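Side-chain contacts in designed helical repeat protein (Synthetic construct, PDB 5CWD), which has no known natural function and is a computationally designed repeat protein of stacked helices that carries disulfides: residues E5-T10 with K39-P44; D33-A38 with K46-S51. One frame throughout, in Å; residues are numbered along the deposited sequence. Where two conformers were deposited one is given.

In the fold
Both contacts lie near the N-terminal end of the chain, about 6 Å apart between centres, and both draw on helix 24-40. Contact 1 joins the start of helix 4-20 to the end of helix 24-40 and the loop that follows; it is partly buried, with a charged pair beside its apolar centre. Contact 2 packs helix 24-40 against helix 45-63, and all four of its touching residues are buried, the disulfide cysteine C34 among them. Small side chains and apolar packing serve both, but contact 1 adds a methionine of the loop where contact 2 sets two helices side by side. V37 of contact 2 packs on A7 and T10 of contact 1.

Contact 1. Residues E5-T10 with K39-P44; sequences EDARST and KQAGMP
The methyl of A7 meets A41 and M43, at the end of helix 24-40 and in the loop that follows. Its CB lies 3.7 Å from A41 CB, and the CA atoms of A7 and A41, 6.2 Å apart, mark the nearest backbone approach of the two segments. The same methyl receives the end of M43, whose CE stands 3.8 Å from A7 CB. M43 CE also touches the aliphatic part of R8, 3.9 Å from R8 CG, and the two long side chains cross at about a right angle. M43 extends with CG opposite the backbone N (chi1 177°) and then bends at chi3 (-65°), which lays its terminal methyl against A7 CB and R8 CG at once.

Beyond this first shell, R8 turns its charged end to its own helix: NH1 forms a salt bridge with E5 OE2 at 3.3 Å. One turn on from D6, T10 OG1 donates to D6 O at 2.6 Å from above the carbonyl plane, while T10 N reaches that oxygen from the opposite face.

In segment 39-44, G42, with positive phi (72°), is the first residue to leave helical geometry, in a Schellman motif. A41, before the turn, and M43, after it, both direct CB toward segment 5-10; a probable hydrogen bond from M43 N to A38 O helps position M43. M43 and P44 also touch K4.

Methyl, methylene and thioether contacts carry no directional bond, so the fit rests on shape and on the turn at G42, while the described polar bonds secure R8 and T10 on helix 4-20.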
# COMPACT_ATOMS: atom_id res chain seq x y z
N GLU A 5 -15.56 -8.04 -10.37
CA GLU A 5 -15.84 -7.61 -9.00
C GLU A 5 -15.52 -8.74 -8.02
O GLU A 5 -14.99 -8.50 -6.93
CB GLU A 5 -17.29 -7.17 -8.87
CG GLU A 5 -17.64 -5.95 -9.72
CD GLU A 5 -16.79 -4.74 -9.38
OE1 GLU A 5 -16.41 -4.58 -8.20
OE2 GLU A 5 -16.49 -3.94 -10.30
N ASP A 6 -15.84 -9.97 -8.42
CA ASP A 6 -15.46 -11.14 -7.65
C ASP A 6 -13.95 -11.19 -7.48
O ASP A 6 -13.44 -11.45 -6.40
CB ASP A 6 -15.94 -12.43 -8.32
CG ASP A 6 -17.39 -12.73 -8.03
OD1 ASP A 6 -17.79 -12.69 -6.85
OD2 ASP A 6 -18.14 -13.01 -9.00
N ALA A 7 -13.23 -10.94 -8.58
CA ALA A 7 -11.77 -10.99 -8.56
C ALA A 7 -11.20 -9.93 -7.63
O ALA A 7 -10.34 -10.23 -6.80
CB ALA A 7 -11.23 -10.82 -9.97
N ARG A 8 -11.68 -8.69 -7.76
CA ARG A 8 -11.25 -7.61 -6.87
C ARG A 8 -11.53 -7.97 -5.42
O ARG A 8 -10.64 -7.86 -4.56
CB ARG A 8 -11.97 -6.31 -7.22
CG ARG A 8 -11.36 -5.53 -8.37
CD ARG A 8 -11.81 -4.08 -8.34
NE ARG A 8 -11.33 -3.32 -9.50
CZ ARG A 8 -12.03 -3.11 -10.61
NH1 ARG A 8 -13.25 -3.61 -10.75
NH2 ARG A 8 -11.49 -2.41 -11.60
N SER A 9 -12.76 -8.39 -5.15
CA SER A 9 -13.16 -8.80 -3.81
C SER A 9 -12.22 -9.87 -3.28
O SER A 9 -11.72 -9.78 -2.16
CB SER A 9 -14.59 -9.31 -3.82
OG SER A 9 -14.99 -9.70 -2.52
N THR A 10 -11.97 -10.88 -4.11
CA THR A 10 -11.11 -12.00 -3.73
C THR A 10 -9.70 -11.51 -3.44
O THR A 10 -9.07 -11.96 -2.48
CB THR A 10 -11.04 -13.06 -4.84
OG1 THR A 10 -12.37 -13.47 -5.20
CG2 THR A 10 -10.26 -14.28 -4.37
N LYS A 39 -7.64 -14.58 -13.22
CA LYS A 39 -7.52 -15.24 -14.53
C LYS A 39 -8.86 -15.80 -14.97
O LYS A 39 -9.26 -15.66 -16.13
CB LYS A 39 -6.47 -16.35 -14.48
CG LYS A 39 -5.03 -15.87 -14.40
CD LYS A 39 -4.10 -16.98 -13.91
CE LYS A 39 -2.70 -16.47 -13.62
NZ LYS A 39 -1.87 -17.48 -12.91
N GLN A 40 -9.56 -16.44 -14.04
CA GLN A 40 -10.90 -16.96 -14.30
C GLN A 40 -11.85 -15.83 -14.66
O GLN A 40 -12.60 -15.92 -15.63
CB GLN A 40 -11.43 -17.72 -13.09
CG GLN A 40 -10.69 -19.01 -12.77
CD GLN A 40 -11.24 -19.71 -11.54
OE1 GLN A 40 -12.15 -19.21 -10.89
NE2 GLN A 40 -10.67 -20.87 -11.22
N ALA A 41 -11.79 -14.75 -13.88
CA ALA A 41 -12.64 -13.59 -14.11
C ALA A 41 -12.25 -12.87 -15.39
O ALA A 41 -12.95 -11.96 -15.84
CB ALA A 41 -12.57 -12.64 -12.93
N GLY A 42 -11.12 -13.26 -15.98
CA GLY A 42 -10.63 -12.65 -17.20
C GLY A 42 -10.09 -11.26 -16.93
O GLY A 42 -10.10 -10.40 -17.81
N MET A 43 -9.63 -11.04 -15.70
CA MET A 43 -9.05 -9.76 -15.31
C MET A 43 -7.54 -9.80 -15.53
O MET A 43 -6.90 -10.82 -15.26
CB MET A 43 -9.36 -9.44 -13.85
CG MET A 43 -8.70 -8.16 -13.35
SD MET A 43 -9.09 -7.79 -11.63
CE MET A 43 -10.85 -7.51 -11.73
N PRO A 44 -6.96 -8.69 -16.02
CA PRO A 44 -5.50 -8.64 -16.16
C PRO A 44 -4.78 -8.85 -14.83
O PRO A 44 -5.20 -8.29 -13.81
CB PRO A 44 -5.24 -7.23 -16.70
CG PRO A 44 -6.52 -6.84 -17.36
CD PRO A 44 -7.60 -7.48 -16.55

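Contact 2. Residues D33-A38 with K46-S51; sequences DCLEVA and KEAARS
C34 leaves helix 24-40 with its CB directed at helix 45-63, and its SG, opposite the backbone N (chi1 165°), carries the side chain on to A48. There SG packs 4.2 Å from A48 CB and 4.1 Å from A48 O, while its covalent bond goes to C11 SG of helix 4-20. A48 also touches C11, so this one alanine packs on both halves of the disulfide.

One turn after C34, A38 brings its methyl still closer, with CB 3.5 Å from A48 CB; the CA atoms of A38 and A48 are the nearest pair, 6.2 Å apart. Helices 24-40 and 45-63 are consecutive and joined by a short loop, a helical hairpin of this designed repeat protein: the axes of the two short segments approach to 9.5 Å and run broadly antiparallel, at 137° between their N-to-C directions, with the alanine methyls facing each other at A38 and A48.

L35 reaches A48 from beside C34, and its CD2 branch comes within 4.3 Å of A48 CB. Its side chain packs as well on V79, Q82 and A83 of helix 66-83, where A49 also touches A83.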
# COMPACT_ATOMS: atom_id res chain seq x y z
N ASP A 33 -4.07 -17.44 -5.37
CA ASP A 33 -5.53 -17.53 -5.46
C ASP A 33 -6.09 -16.28 -6.13
O ASP A 33 -6.92 -16.37 -7.04
CB ASP A 33 -6.15 -17.71 -4.07
CG ASP A 33 -5.96 -19.12 -3.53
OD1 ASP A 33 -6.55 -20.06 -4.10
OD2 ASP A 33 -5.24 -19.28 -2.53
N CYS A 34 -5.64 -15.11 -5.68
CA CYS A 34 -6.06 -13.84 -6.27
C CYS A 34 -5.84 -13.84 -7.78
O CYS A 34 -6.75 -13.50 -8.55
CB CYS A 34 -5.30 -12.68 -5.63
SG CYS A 34 -5.41 -11.12 -6.53
N LEU A 35 -4.65 -14.24 -8.20
CA LEU A 35 -4.34 -14.29 -9.62
C LEU A 35 -5.19 -15.33 -10.35
O LEU A 35 -5.66 -15.07 -11.46
CB LEU A 35 -2.85 -14.59 -9.84
CG LEU A 35 -1.83 -13.58 -9.31
CD1 LEU A 35 -0.49 -13.82 -9.99
CD2 LEU A 35 -2.29 -12.15 -9.51
N GLU A 36 -5.37 -16.50 -9.74
CA GLU A 36 -6.20 -17.53 -10.35
C GLU A 36 -7.61 -17.01 -10.61
O GLU A 36 -8.11 -17.11 -11.73
CB GLU A 36 -6.26 -18.77 -9.46
CG GLU A 36 -7.21 -19.85 -9.98
CD GLU A 36 -7.18 -21.12 -9.15
OE1 GLU A 36 -6.30 -21.24 -8.27
OE2 GLU A 36 -8.04 -21.99 -9.38
N VAL A 37 -8.25 -16.46 -9.58
CA VAL A 37 -9.59 -15.92 -9.74
C VAL A 37 -9.58 -14.76 -10.73
O VAL A 37 -10.52 -14.59 -11.51
CB VAL A 37 -10.19 -15.46 -8.40
CG1 VAL A 37 -11.53 -14.75 -8.60
CG2 VAL A 37 -10.36 -16.66 -7.47
N ALA A 38 -8.52 -13.95 -10.69
CA ALA A 38 -8.37 -12.87 -11.66
C ALA A 38 -8.28 -13.42 -13.08
O ALA A 38 -8.77 -12.81 -14.02
CB ALA A 38 -7.16 -12.03 -11.33
N LYS A 46 -1.98 -7.76 -13.80
CA LYS A 46 -1.44 -6.50 -13.30
C LYS A 46 -2.45 -5.77 -12.41
O LYS A 46 -2.14 -5.38 -11.29
CB LYS A 46 -1.03 -5.59 -14.45
CG LYS A 46 0.22 -6.04 -15.20
CD LYS A 46 0.84 -4.89 -15.98
CE LYS A 46 2.19 -5.26 -16.56
NZ LYS A 46 2.91 -4.08 -17.11
N GLU A 47 -3.66 -5.59 -12.94
CA GLU A 47 -4.70 -4.86 -12.22
C GLU A 47 -5.09 -5.62 -10.96
O GLU A 47 -5.36 -5.01 -9.91
CB GLU A 47 -5.91 -4.64 -13.12
CG GLU A 47 -6.77 -3.44 -12.73
CD GLU A 47 -7.91 -3.20 -13.69
OE1 GLU A 47 -8.61 -4.18 -14.04
OE2 GLU A 47 -8.12 -2.04 -14.11
N ALA A 48 -5.12 -6.94 -11.06
CA ALA A 48 -5.40 -7.78 -9.90
C ALA A 48 -4.37 -7.53 -8.80
O ALA A 48 -4.73 -7.20 -7.67
CB ALA A 48 -5.39 -9.24 -10.30
N ALA A 49 -3.10 -7.67 -9.16
CA ALA A 49 -2.01 -7.44 -8.23
C ALA A 49 -2.03 -6.01 -7.69
O ALA A 49 -1.70 -5.77 -6.53
CB ALA A 49 -0.68 -7.73 -8.90
N ARG A 50 -2.41 -5.07 -8.55
CA ARG A 50 -2.53 -3.67 -8.14
C ARG A 50 -3.57 -3.54 -7.03
O ARG A 50 -3.28 -3.02 -5.95
CB ARG A 50 -2.92 -2.79 -9.33
CG ARG A 50 -3.21 -1.34 -8.98
CD ARG A 50 -3.78 -0.58 -10.17
NE ARG A 50 -2.82 -0.50 -11.26
CZ ARG A 50 -1.83 0.39 -11.33
NH1 ARG A 50 -1.66 1.28 -10.36
NH2 ARG A 50 -1.01 0.38 -12.37
N SER A 51 -4.78 -4.01 -7.31
CA SER A 51 -5.87 -3.95 -6.34
C SER A 51 -5.48 -4.71 -5.06
O SER A 51 -5.84 -4.30 -3.95
CB SER A 51 -7.15 -4.54 -6.94
OG SER A 51 -8.28 -4.26 -6.12